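Long-range contacts in flavodoxin (Fusobacterium nucleatum, PDB 6OHK), which binds flavin mononucleotide and probably serves as a low-potential electron donor to a number of redox enzymes: residues 90-95 / 144-149; 50-55 / 78-83; 37-42 / 66-71; 7-12 / 24-29. The protein carries 1 engineered substitution. One frame throughout, in Å; residues are numbered along the deposited sequence.

Following the chain from the N terminus, contact 4 closes first: helix 17-28 folds back onto strand 7-11, which lies in the sheet between strands 34-38 and 51-59. Contacts 3 and 2 then cross, their segments alternating as 37-42, 50-55, 66-71 and 78-83, so their loops overlap along the chain, and Trp68 of contact 3 reaches Val55 of contact 2. Contact 1 opens only after both have closed and spans the longest loop, joining the ends of strands 84-90 and 139-145 beside the flavin. All four reach the same sheet, and contacts 1 and 2, with centres about 25 Å apart, lie on opposite sides of the chain's centre.

Contact 1 (90-95 / 144-149); sequences LGNQFA and ALDEEN. With FMN (flavin mononucleotide), chain B; GOL (glycerol), chain C.
Leu90 and Leu145 pair where the parallel strands 84-90 and 139-145 of the flavodoxin sheet run out into flavin-binding loops. Gly91 N donates to Leu145 O at 3.0 Å, and past this backbone bond the two loops are joined by side chains, each loop holding an Asx motif. Three N-H groups grip Asp146 OD2: Gln93 N from above the carboxylate plane (3.0 Å), Gln93 NE2 on the anti side and Asn149 ND2 on the syn side (2.9 Å each). Gln93 is fixed further by OE1, which accepts from His128 N. Asp146 OD1 takes Asn149 N, closing one Asx motif; Asn92 OD1 closes the other by accepting Ala95 N. Asn149 ND2 comes to Asn92 OD1 at 2.9 Å from the face opposite Ala95 N, and both acceptors of ND2 lie close to the amide plane of Asn149.

The same loops line the flavin pocket. Asn92 N donates to O2 (3.1 Å) and N1 of the flavin, while Gly91, lacking a CB that would clash with O2, lets the ring come near. A water joins Gly91 O, Glu147 N and FMN O4'. Glycerol, probably from the crystallisation liquor, bonds to Asn92 ND2 and both Glu148 carboxylate oxygens. On the ribityl side, Glu148 OE2 accepts a hydrogen bond from FMN O3' at 2.7 Å.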
# COMPACT_ATOMS: atom_id res chain seq x y z
N LEU A 90 3.55 1.53 6.20
CA LEU A 90 3.87 2.32 7.40
C LEU A 90 5.03 1.63 8.09
O LEU A 90 5.08 0.40 8.16
CB LEU A 90 2.73 2.35 8.37
CG LEU A 90 1.58 3.30 8.06
CD1 LEU A 90 0.64 2.70 7.06
CD2 LEU A 90 0.84 3.56 9.33
N GLY A 91 5.97 2.44 8.57
CA GLY A 91 7.11 1.89 9.29
C GLY A 91 7.84 2.96 10.07
O GLY A 91 7.33 4.07 10.27
N ASN A 92 9.04 2.62 10.53
CA ASN A 92 9.90 3.53 11.29
C ASN A 92 11.29 3.44 10.67
O ASN A 92 11.99 2.44 10.86
CB ASN A 92 9.90 3.15 12.76
CG ASN A 92 10.82 4.04 13.59
OD1 ASN A 92 11.79 4.59 13.10
ND2 ASN A 92 10.50 4.18 14.86
N GLN A 93 11.68 4.45 9.91
CA GLN A 93 12.88 4.32 9.10
C GLN A 93 14.15 4.36 9.93
O GLN A 93 15.19 3.87 9.47
CB GLN A 93 12.91 5.40 8.01
CG GLN A 93 13.11 6.82 8.57
CD GLN A 93 12.60 7.87 7.62
OE1 GLN A 93 13.37 8.38 6.77
NE2 GLN A 93 11.33 8.18 7.72
N PHE A 94 14.11 4.95 11.12
CA PHE A 94 15.31 5.07 11.94
C PHE A 94 15.51 3.84 12.79
O PHE A 94 16.65 3.35 12.94
CB PHE A 94 15.23 6.36 12.77
CG PHE A 94 15.36 7.59 11.93
CD1 PHE A 94 16.60 8.00 11.46
CD2 PHE A 94 14.26 8.32 11.58
CE1 PHE A 94 16.71 9.13 10.66
CE2 PHE A 94 14.38 9.45 10.78
CZ PHE A 94 15.59 9.85 10.32
N ALA A 95 14.44 3.29 13.34
CA ALA A 95 14.56 2.12 14.18
C ALA A 95 14.79 0.87 13.38
O ALA A 95 15.30 -0.12 13.92
CB ALA A 95 13.32 1.96 15.05
N ALA A 144 5.64 5.33 1.19
CA ALA A 144 6.31 4.93 2.43
C ALA A 144 6.04 5.98 3.49
O ALA A 144 6.47 7.14 3.35
CB ALA A 144 7.81 4.76 2.16
N LEU A 145 5.30 5.62 4.52
CA LEU A 145 4.91 6.57 5.54
C LEU A 145 5.61 6.25 6.84
O LEU A 145 5.87 5.08 7.16
CB LEU A 145 3.40 6.58 5.74
CG LEU A 145 2.61 6.93 4.48
CD1 LEU A 145 1.14 6.77 4.72
CD2 LEU A 145 2.92 8.34 4.00
N ASP A 146 5.93 7.30 7.61
CA ASP A 146 6.58 7.12 8.91
C ASP A 146 5.89 8.08 9.86
O ASP A 146 6.20 9.26 9.91
CB ASP A 146 8.07 7.39 8.82
CG ASP A 146 8.81 7.14 10.12
OD1 ASP A 146 8.17 7.15 11.19
OD2 ASP A 146 10.05 6.93 10.05
N GLU A 147 4.90 7.57 10.58
CA GLU A 147 4.14 8.39 11.52
C GLU A 147 4.89 8.63 12.81
O GLU A 147 4.53 9.55 13.55
CB GLU A 147 2.78 7.71 11.80
CG GLU A 147 1.77 7.91 10.71
CD GLU A 147 1.21 9.32 10.78
OE1 GLU A 147 0.73 9.75 11.86
OE2 GLU A 147 1.31 10.06 9.80
N GLU A 148 5.89 7.81 13.11
CA GLU A 148 6.65 8.01 14.34
C GLU A 148 7.60 9.19 14.19
O GLU A 148 7.77 9.97 15.15
CB GLU A 148 7.40 6.74 14.68
CG GLU A 148 6.43 5.56 15.03
CD GLU A 148 7.17 4.34 15.52
OE1 GLU A 148 7.90 4.48 16.53
OE2 GLU A 148 7.06 3.27 14.91
N ASN A 149 8.25 9.32 13.06
CA ASN A 149 9.30 10.31 12.87
C ASN A 149 8.93 11.41 11.91
O ASN A 149 9.49 12.51 12.00
CB ASN A 149 10.58 9.65 12.35
CG ASN A 149 11.04 8.56 13.25
OD1 ASN A 149 11.37 8.83 14.43
ND2 ASN A 149 11.08 7.34 12.74
N1 FMN B . 8.67 -0.56 10.93
C2 FMN B . 9.45 -0.81 9.79
O2 FMN B . 9.58 0.01 8.94
N3 FMN B . 10.11 -2.08 9.70
C4 FMN B . 10.05 -3.07 10.64
O4 FMN B . 10.65 -4.11 10.44
C4A FMN B . 9.27 -2.79 11.80
N5 FMN B . 9.18 -3.75 12.80
C5A FMN B . 8.44 -3.37 13.96
C6 FMN B . 8.43 -4.26 15.05
C7 FMN B . 7.71 -3.94 16.19
C7M FMN B . 7.72 -5.03 17.27
C8 FMN B . 7.09 -2.71 16.30
C8M FMN B . 6.28 -2.42 17.54
C9 FMN B . 7.11 -1.83 15.22
C9A FMN B . 7.80 -2.15 14.08
N10 FMN B . 7.81 -1.22 12.96
C10 FMN B . 8.60 -1.54 11.88
C1' FMN B . 7.12 0.07 13.05
C2' FMN B . 5.59 -0.10 12.79
O2' FMN B . 5.31 -0.65 11.52
C3' FMN B . 4.93 1.29 12.85
O3' FMN B . 5.00 1.74 14.18
C4' FMN B . 3.49 1.38 12.34
O4' FMN B . 3.11 2.75 12.33
C5' FMN B . 2.50 0.59 13.19
O5' FMN B . 1.25 0.60 12.52
P FMN B . -0.07 0.07 13.27
O1P FMN B . -1.15 0.28 12.23
O2P FMN B . 0.08 -1.36 13.66
O3P FMN B . -0.28 0.96 14.50
C1 GOL C . 10.83 2.03 17.79
O1 GOL C . 11.73 1.44 18.68
C2 GOL C . 9.41 1.60 18.15
O2 GOL C . 8.60 2.73 18.39
C3 GOL C . 8.84 0.79 16.98
O3 GOL C . 8.90 1.56 15.79
O HOH W 1 4.63 4.67 10.87
O HOH W 2 12.16 6.57 16.02

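Contact 2 (50-55 / 78-83); sequences ENLILV and IDFTGK
Leu52 CD1 touches two partners at once, Phe80 CE2 and Lys83 CD, each at 3.9 Å. The leucine and the phenylalanine cross at about a right angle, and the methyl approaches the ring obliquely, while the lysine meets the leucine with CD, in the apolar part of its chain. Beside this packing the backbones draw close: Lys83 CA makes a bent C-H...O contact with Glu50 O, 3.3 Å long.

The far end of the lysine is tied down too. The chain runs extended to CE and then bends (chi4 -58°), and NZ donates to the carbonyls of Phe49 and Glu47, just ahead of strand 51-59. Glu50 adds a water bridge, its OE1 and Gly82 O both accepting from the same water, and OE1 also forms a salt bridge with Lys5. Ile46 packs against both Leu52 and Phe80.

Further out, a type II beta turn from Phe80 to Lys83 shapes the second segment, with Lys83 N bonded to Phe80 O at 2.9 Å. Gly82 takes a positive phi of 82°, where a CB would jam against the carbonyl O of Thr81. Before the turn, Asp79 OD1 accepts Thr81 N (3.1 Å) in an Asx turn and Thr81 OG1 as well (2.7 Å).

The turn delivers the chain from helix 72-77 into strand 84-90, parallel neighbour of strand 51-59, and so completes a beta-alpha-beta crossover of the flavodoxin fold.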
# COMPACT_ATOMS: atom_id res chain seq x y z
N GLU A 50 -10.89 -3.55 -9.85
CA GLU A 50 -9.83 -3.31 -10.81
C GLU A 50 -8.83 -2.29 -10.32
O GLU A 50 -7.70 -2.28 -10.81
CB GLU A 50 -10.40 -2.86 -12.15
CG GLU A 50 -11.37 -3.93 -12.76
CD GLU A 50 -11.79 -3.63 -14.19
OE1 GLU A 50 -11.13 -2.80 -14.86
OE2 GLU A 50 -12.78 -4.23 -14.65
N ASN A 51 -9.24 -1.40 -9.44
CA ASN A 51 -8.39 -0.40 -8.84
C ASN A 51 -8.25 -0.74 -7.37
O ASN A 51 -9.27 -0.92 -6.69
CB ASN A 51 -9.06 0.98 -8.94
CG ASN A 51 -9.24 1.43 -10.37
OD1 ASN A 51 -8.42 1.11 -11.23
ND2 ASN A 51 -10.31 2.18 -10.63
N LEU A 52 -7.02 -0.85 -6.87
CA LEU A 52 -6.75 -1.31 -5.51
C LEU A 52 -5.71 -0.44 -4.84
O LEU A 52 -4.75 0.00 -5.46
CB LEU A 52 -6.19 -2.72 -5.57
CG LEU A 52 -7.18 -3.82 -5.94
CD1 LEU A 52 -6.44 -5.08 -6.34
CD2 LEU A 52 -8.12 -4.13 -4.78
N ILE A 53 -5.92 -0.23 -3.54
CA ILE A 53 -4.91 0.33 -2.65
C ILE A 53 -4.73 -0.65 -1.50
O ILE A 53 -5.69 -0.93 -0.78
CB ILE A 53 -5.35 1.71 -2.13
CG1 ILE A 53 -5.51 2.69 -3.29
CG2 ILE A 53 -4.35 2.22 -1.07
CD1 ILE A 53 -6.11 4.03 -2.88
N LEU A 54 -3.53 -1.19 -1.35
CA LEU A 54 -3.22 -2.19 -0.32
C LEU A 54 -2.27 -1.56 0.67
O LEU A 54 -1.24 -1.02 0.27
CB LEU A 54 -2.58 -3.43 -0.95
CG LEU A 54 -3.26 -3.99 -2.20
CD1 LEU A 54 -2.53 -5.26 -2.63
CD2 LEU A 54 -4.74 -4.28 -2.02
N VAL A 55 -2.62 -1.60 1.95
CA VAL A 55 -1.94 -0.85 3.00
C VAL A 55 -1.51 -1.80 4.10
O VAL A 55 -2.31 -2.59 4.61
CB VAL A 55 -2.88 0.22 3.59
CG1 VAL A 55 -2.12 1.09 4.58
CG2 VAL A 55 -3.57 1.03 2.51
N ILE A 78 -5.38 -15.14 -6.76
CA ILE A 78 -6.14 -14.16 -7.53
C ILE A 78 -5.40 -13.83 -8.81
O ILE A 78 -4.17 -13.68 -8.82
CB ILE A 78 -6.34 -12.91 -6.66
CG1 ILE A 78 -7.17 -13.27 -5.43
CG2 ILE A 78 -6.98 -11.76 -7.46
CD1 ILE A 78 -7.33 -12.14 -4.42
N ASP A 79 -6.15 -13.68 -9.89
CA ASP A 79 -5.60 -13.21 -11.15
C ASP A 79 -5.62 -11.69 -11.13
O ASP A 79 -6.70 -11.09 -11.10
CB ASP A 79 -6.45 -13.73 -12.31
CG ASP A 79 -5.84 -13.44 -13.64
OD1 ASP A 79 -4.79 -12.80 -13.72
OD2 ASP A 79 -6.43 -13.87 -14.67
N PHE A 80 -4.45 -11.07 -11.11
CA PHE A 80 -4.34 -9.61 -11.07
C PHE A 80 -4.26 -8.98 -12.46
O PHE A 80 -4.10 -7.76 -12.56
CB PHE A 80 -3.14 -9.17 -10.21
CG PHE A 80 -3.39 -9.23 -8.73
CD1 PHE A 80 -3.28 -10.43 -8.04
CD2 PHE A 80 -3.72 -8.08 -8.03
CE1 PHE A 80 -3.50 -10.47 -6.66
CE2 PHE A 80 -3.97 -8.14 -6.67
CZ PHE A 80 -3.85 -9.32 -5.99
N THR A 81 -4.42 -9.77 -13.53
CA THR A 81 -4.42 -9.22 -14.88
C THR A 81 -5.43 -8.10 -14.98
O THR A 81 -6.57 -8.26 -14.56
CB THR A 81 -4.75 -10.32 -15.89
OG1 THR A 81 -3.77 -11.34 -15.77
CG2 THR A 81 -4.73 -9.76 -17.31
N GLY A 82 -5.02 -6.97 -15.52
CA GLY A 82 -5.91 -5.84 -15.69
C GLY A 82 -6.11 -4.99 -14.46
O GLY A 82 -6.72 -3.92 -14.57
N LYS A 83 -5.60 -5.40 -13.30
CA LYS A 83 -5.72 -4.62 -12.08
C LYS A 83 -4.59 -3.63 -11.96
O LYS A 83 -3.47 -3.87 -12.41
CB LYS A 83 -5.81 -5.52 -10.86
CG LYS A 83 -6.96 -6.52 -10.90
CD LYS A 83 -7.13 -7.14 -9.52
CE LYS A 83 -8.12 -8.31 -9.50
NZ LYS A 83 -9.47 -7.91 -9.98
O HOH W 3 -9.14 -3.91 -15.93

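Contact 3 (37-42 / 66-71); sequences FNVKNG and AAWMNN
The indole of Trp68 carries Val39 on one face. Methyl CG2 sits over the five-membered ring, 3.8 Å from its centroid and 7° off the normal, a CH-pi contact, while CG1 reaches CZ2 and CH2 of the six-membered ring, also at 3.8 Å. The two branches of the valine thus spread over both rings; with CG1 anti to the carbonyl carbon (chi1 -60°), CG2 falls between the backbone N and that carbon. At the indole edge NE1 donates to Val55 O, which helps to fix the turn of the ring.

Ala67 CB lies against the valine, 3.9 Å from Val39 CG2 and 3.8 Å from Lys40 N. That backbone N-H is itself taken by Asn38 OD1 in an Asx turn. The polar side of the contact runs through water: Asn71 ND2 donates at 2.8 Å to Ala67 O, which lies near the Asn71 amide plane, and also to a water at 2.9 Å, which passes a hydrogen on to Val39 O at 2.9 Å. Val39 O accepts Gly42 N too. Gly42 has a positive phi (102°), where a CB would jam against Asn41 O.

The chain leaving strand 34-38 is thereby packed against short helix 66-69. Trp68 also touches Leu54 and Thr56 of strand 51-59, Phe10 of strand 7-11 and Leu107 of helix 103-113, wedged between sheet and helices.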
# COMPACT_ATOMS: atom_id res chain seq x y z
N PHE A 37 -11.77 -2.44 3.47
CA PHE A 37 -11.79 -3.76 4.08
C PHE A 37 -10.58 -3.93 4.96
O PHE A 37 -9.47 -3.51 4.59
CB PHE A 37 -11.70 -4.85 3.00
CG PHE A 37 -12.78 -4.78 1.96
CD1 PHE A 37 -12.64 -3.95 0.87
CD2 PHE A 37 -13.92 -5.56 2.07
CE1 PHE A 37 -13.62 -3.87 -0.11
CE2 PHE A 37 -14.88 -5.50 1.09
CZ PHE A 37 -14.72 -4.66 -0.02
N ASN A 38 -10.77 -4.54 6.12
CA ASN A 38 -9.69 -4.95 7.01
C ASN A 38 -9.41 -6.41 6.75
O ASN A 38 -10.30 -7.25 6.92
CB ASN A 38 -10.12 -4.71 8.47
CG ASN A 38 -9.02 -4.97 9.47
OD1 ASN A 38 -8.18 -5.82 9.31
ND2 ASN A 38 -9.06 -4.21 10.57
N VAL A 39 -8.19 -6.72 6.34
CA VAL A 39 -7.86 -8.08 5.92
C VAL A 39 -7.79 -9.08 7.07
O VAL A 39 -7.64 -10.28 6.82
CB VAL A 39 -6.61 -8.13 5.02
CG1 VAL A 39 -6.85 -7.31 3.78
CG2 VAL A 39 -5.36 -7.71 5.75
N LYS A 40 -7.99 -8.63 8.31
CA LYS A 40 -8.30 -9.62 9.35
C LYS A 40 -9.55 -10.40 9.00
O LYS A 40 -9.76 -11.49 9.55
CB LYS A 40 -8.44 -8.98 10.71
CG LYS A 40 -9.67 -8.19 10.95
CD LYS A 40 -9.46 -7.48 12.30
CE LYS A 40 -10.64 -6.75 12.79
NZ LYS A 40 -10.42 -6.34 14.24
N ASN A 41 -10.40 -9.87 8.13
CA ASN A 41 -11.59 -10.54 7.65
C ASN A 41 -11.38 -11.23 6.32
O ASN A 41 -12.37 -11.63 5.68
CB ASN A 41 -12.73 -9.53 7.56
CG ASN A 41 -13.06 -8.96 8.91
OD1 ASN A 41 -13.25 -9.73 9.89
ND2 ASN A 41 -13.08 -7.65 9.03
N GLY A 42 -10.14 -11.38 5.88
CA GLY A 42 -9.81 -12.08 4.66
C GLY A 42 -9.49 -11.14 3.51
O GLY A 42 -9.57 -9.91 3.60
N ALA A 66 0.51 -9.60 10.20
CA ALA A 66 0.17 -11.02 10.17
C ALA A 66 -1.07 -11.31 9.35
O ALA A 66 -1.16 -12.37 8.74
CB ALA A 66 -0.02 -11.57 11.58
N ALA A 67 -2.07 -10.42 9.38
CA ALA A 67 -3.28 -10.71 8.61
C ALA A 67 -3.01 -10.71 7.12
O ALA A 67 -3.65 -11.46 6.38
CB ALA A 67 -4.38 -9.71 8.94
N TRP A 68 -2.06 -9.91 6.63
CA TRP A 68 -1.61 -10.05 5.26
C TRP A 68 -0.77 -11.32 5.09
O TRP A 68 -1.01 -12.09 4.15
CB TRP A 68 -0.78 -8.83 4.83
CG TRP A 68 -1.55 -7.62 4.45
CD1 TRP A 68 -1.58 -6.44 5.12
CD2 TRP A 68 -2.38 -7.48 3.32
NE1 TRP A 68 -2.38 -5.54 4.43
CE2 TRP A 68 -2.88 -6.16 3.32
CE3 TRP A 68 -2.74 -8.33 2.28
CZ2 TRP A 68 -3.69 -5.68 2.31
CZ3 TRP A 68 -3.55 -7.86 1.28
CH2 TRP A 68 -4.03 -6.55 1.32
N MET A 69 0.21 -11.54 5.97
CA MET A 69 1.10 -12.69 5.80
C MET A 69 0.31 -13.99 5.77
O MET A 69 0.61 -14.89 4.97
CB MET A 69 2.16 -12.71 6.90
CG MET A 69 3.04 -11.47 6.95
SD MET A 69 3.97 -11.14 5.42
CE MET A 69 5.11 -12.51 5.39
N ASN A 70 -0.70 -14.11 6.61
CA ASN A 70 -1.47 -15.34 6.67
C ASN A 70 -2.30 -15.55 5.42
O ASN A 70 -2.76 -16.68 5.16
CB ASN A 70 -2.40 -15.31 7.88
CG ASN A 70 -1.67 -15.46 9.17
OD1 ASN A 70 -0.54 -15.91 9.21
ND2 ASN A 70 -2.31 -15.03 10.25
N ASN A 71 -2.52 -14.50 4.63
CA ASN A 71 -3.35 -14.55 3.43
C ASN A 71 -2.55 -14.50 2.16
O ASN A 71 -3.15 -14.34 1.09
CB ASN A 71 -4.37 -13.41 3.48
CG ASN A 71 -5.54 -13.77 4.32
OD1 ASN A 71 -6.26 -14.71 3.97
ND2 ASN A 71 -5.77 -13.06 5.40
O HOH W 4 -7.60 -13.03 7.62

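Contact 4 (7-12 / 24-29); sequences IGIFYA and EIEFFL
Ile7, which opens strand 7-11, meets Leu29 tip to tip, its CD1 lying 3.8 Å from Leu29 CD2 and 4.1 Å from Leu29 CD1. At Gly8 a CB would clash with Phe10 CE1. Ile9 again points at the helix and gathers three partners round its CD1 methyl. The Ile9 and Leu29 side chains meet tip to tip, with Ile9 CD1 4.0 Å from Leu29 CD1. Ile25 slides past Ile9 in the opposite direction, its CG2 also 4.0 Å from Ile9 CD1, and Glu26 CG touches Ile9 CD1 at 4.1 Å. The glutamate thus offers its aliphatic part to the core, while its extended chain carries OE2 to a hydrogen bond with Thr36 OG1. Phe10 stacks on Phe37 and packs on Leu52.

Leu29, the first residue to leave helical geometry, spans both isoleucines with its two methyls and also touches Phe34 and Ile162. The backbones stay well apart, with Ile9 CA 8.7 Å from Glu26 CA, a gap bridged by the aliphatic branches. Helix 17-28 packed in this way on its own strand, before the chain enters the parallel strand 34-38, is the opening beta-alpha-beta unit of the flavodoxin fold.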
# COMPACT_ATOMS: atom_id res chain seq x y z
N ILE A 7 -12.64 1.89 -6.16
CA ILE A 7 -11.34 1.57 -5.59
C ILE A 7 -11.54 0.71 -4.35
O ILE A 7 -12.25 1.10 -3.42
CB ILE A 7 -10.60 2.86 -5.24
CG1 ILE A 7 -10.37 3.72 -6.49
CG2 ILE A 7 -9.28 2.55 -4.55
CD1 ILE A 7 -10.13 5.19 -6.19
N GLY A 8 -10.91 -0.45 -4.33
CA GLY A 8 -10.90 -1.28 -3.14
C GLY A 8 -9.69 -0.99 -2.28
O GLY A 8 -8.56 -1.11 -2.76
N ILE A 9 -9.92 -0.60 -1.04
CA ILE A 9 -8.87 -0.28 -0.08
C ILE A 9 -8.81 -1.40 0.94
O ILE A 9 -9.82 -1.67 1.62
CB ILE A 9 -9.15 1.06 0.61
CG1 ILE A 9 -9.38 2.17 -0.42
CG2 ILE A 9 -8.03 1.39 1.58
CD1 ILE A 9 -9.86 3.46 0.20
N PHE A 10 -7.67 -2.05 1.06
CA PHE A 10 -7.49 -3.19 1.96
C PHE A 10 -6.34 -2.89 2.90
O PHE A 10 -5.27 -2.50 2.43
CB PHE A 10 -7.17 -4.43 1.14
CG PHE A 10 -8.34 -4.90 0.31
CD1 PHE A 10 -8.66 -4.31 -0.92
CD2 PHE A 10 -9.17 -5.91 0.78
CE1 PHE A 10 -9.77 -4.70 -1.62
CE2 PHE A 10 -10.28 -6.31 0.06
CZ PHE A 10 -10.57 -5.70 -1.12
N TYR A 11 -6.57 -3.02 4.20
CA TYR A 11 -5.54 -2.67 5.18
C TYR A 11 -5.52 -3.69 6.31
O TYR A 11 -6.46 -4.46 6.49
CB TYR A 11 -5.76 -1.25 5.74
CG TYR A 11 -6.89 -1.17 6.71
CD1 TYR A 11 -8.20 -1.06 6.28
CD2 TYR A 11 -6.66 -1.24 8.09
CE1 TYR A 11 -9.25 -1.03 7.18
CE2 TYR A 11 -7.71 -1.22 8.99
CZ TYR A 11 -9.00 -1.11 8.52
OH TYR A 11 -10.03 -1.10 9.50
N ALA A 12 -4.47 -3.60 7.12
CA ALA A 12 -4.39 -4.28 8.39
C ALA A 12 -3.77 -3.32 9.38
O ALA A 12 -3.07 -2.39 9.00
CB ALA A 12 -3.54 -5.54 8.29
N GLU A 24 -7.27 9.14 6.05
CA GLU A 24 -6.74 10.20 5.20
C GLU A 24 -6.90 9.86 3.73
O GLU A 24 -7.28 10.72 2.92
CB GLU A 24 -5.28 10.49 5.56
CG GLU A 24 -5.16 11.00 6.98
CD GLU A 24 -3.76 11.39 7.42
OE1 GLU A 24 -3.31 12.48 7.04
OE2 GLU A 24 -3.12 10.61 8.18
N ILE A 25 -6.59 8.62 3.34
CA ILE A 25 -6.79 8.19 1.96
C ILE A 25 -8.24 8.36 1.56
O ILE A 25 -8.55 8.90 0.49
CB ILE A 25 -6.34 6.72 1.80
CG1 ILE A 25 -4.82 6.62 1.92
CG2 ILE A 25 -6.84 6.14 0.48
CD1 ILE A 25 -4.31 5.18 2.08
N GLU A 26 -9.16 7.91 2.40
CA GLU A 26 -10.58 8.01 2.10
C GLU A 26 -10.99 9.46 1.91
O GLU A 26 -11.80 9.78 1.03
CB GLU A 26 -11.41 7.37 3.20
CG GLU A 26 -11.29 5.86 3.24
CD GLU A 26 -12.17 5.24 4.30
OE1 GLU A 26 -12.83 5.99 5.06
OE2 GLU A 26 -12.23 4.00 4.40
N PHE A 27 -10.45 10.36 2.74
CA PHE A 27 -10.78 11.77 2.58
C PHE A 27 -10.32 12.30 1.24
O PHE A 27 -11.05 13.03 0.56
CB PHE A 27 -10.20 12.59 3.73
CG PHE A 27 -10.52 14.04 3.61
CD1 PHE A 27 -11.70 14.53 4.06
CD2 PHE A 27 -9.66 14.87 2.97
CE1 PHE A 27 -12.01 15.90 3.88
CE2 PHE A 27 -9.97 16.22 2.78
CZ PHE A 27 -11.14 16.70 3.23
N PHE A 28 -9.11 11.96 0.82
CA PHE A 28 -8.65 12.41 -0.49
C PHE A 28 -9.46 11.80 -1.62
O PHE A 28 -9.54 12.41 -2.71
CB PHE A 28 -7.17 12.11 -0.69
CG PHE A 28 -6.27 13.00 0.09
CD1 PHE A 28 -6.20 14.36 -0.19
CD2 PHE A 28 -5.47 12.48 1.10
CE1 PHE A 28 -5.36 15.19 0.54
CE2 PHE A 28 -4.63 13.31 1.83
CZ PHE A 28 -4.57 14.65 1.55
N LEU A 29 -10.09 10.65 -1.41
CA LEU A 29 -11.01 10.02 -2.36
C LEU A 29 -12.48 10.35 -2.07
O LEU A 29 -13.39 9.60 -2.48
CB LEU A 29 -10.86 8.51 -2.31
CG LEU A 29 -9.52 7.96 -2.67
CD1 LEU A 29 -9.47 6.48 -2.36
CD2 LEU A 29 -9.20 8.23 -4.14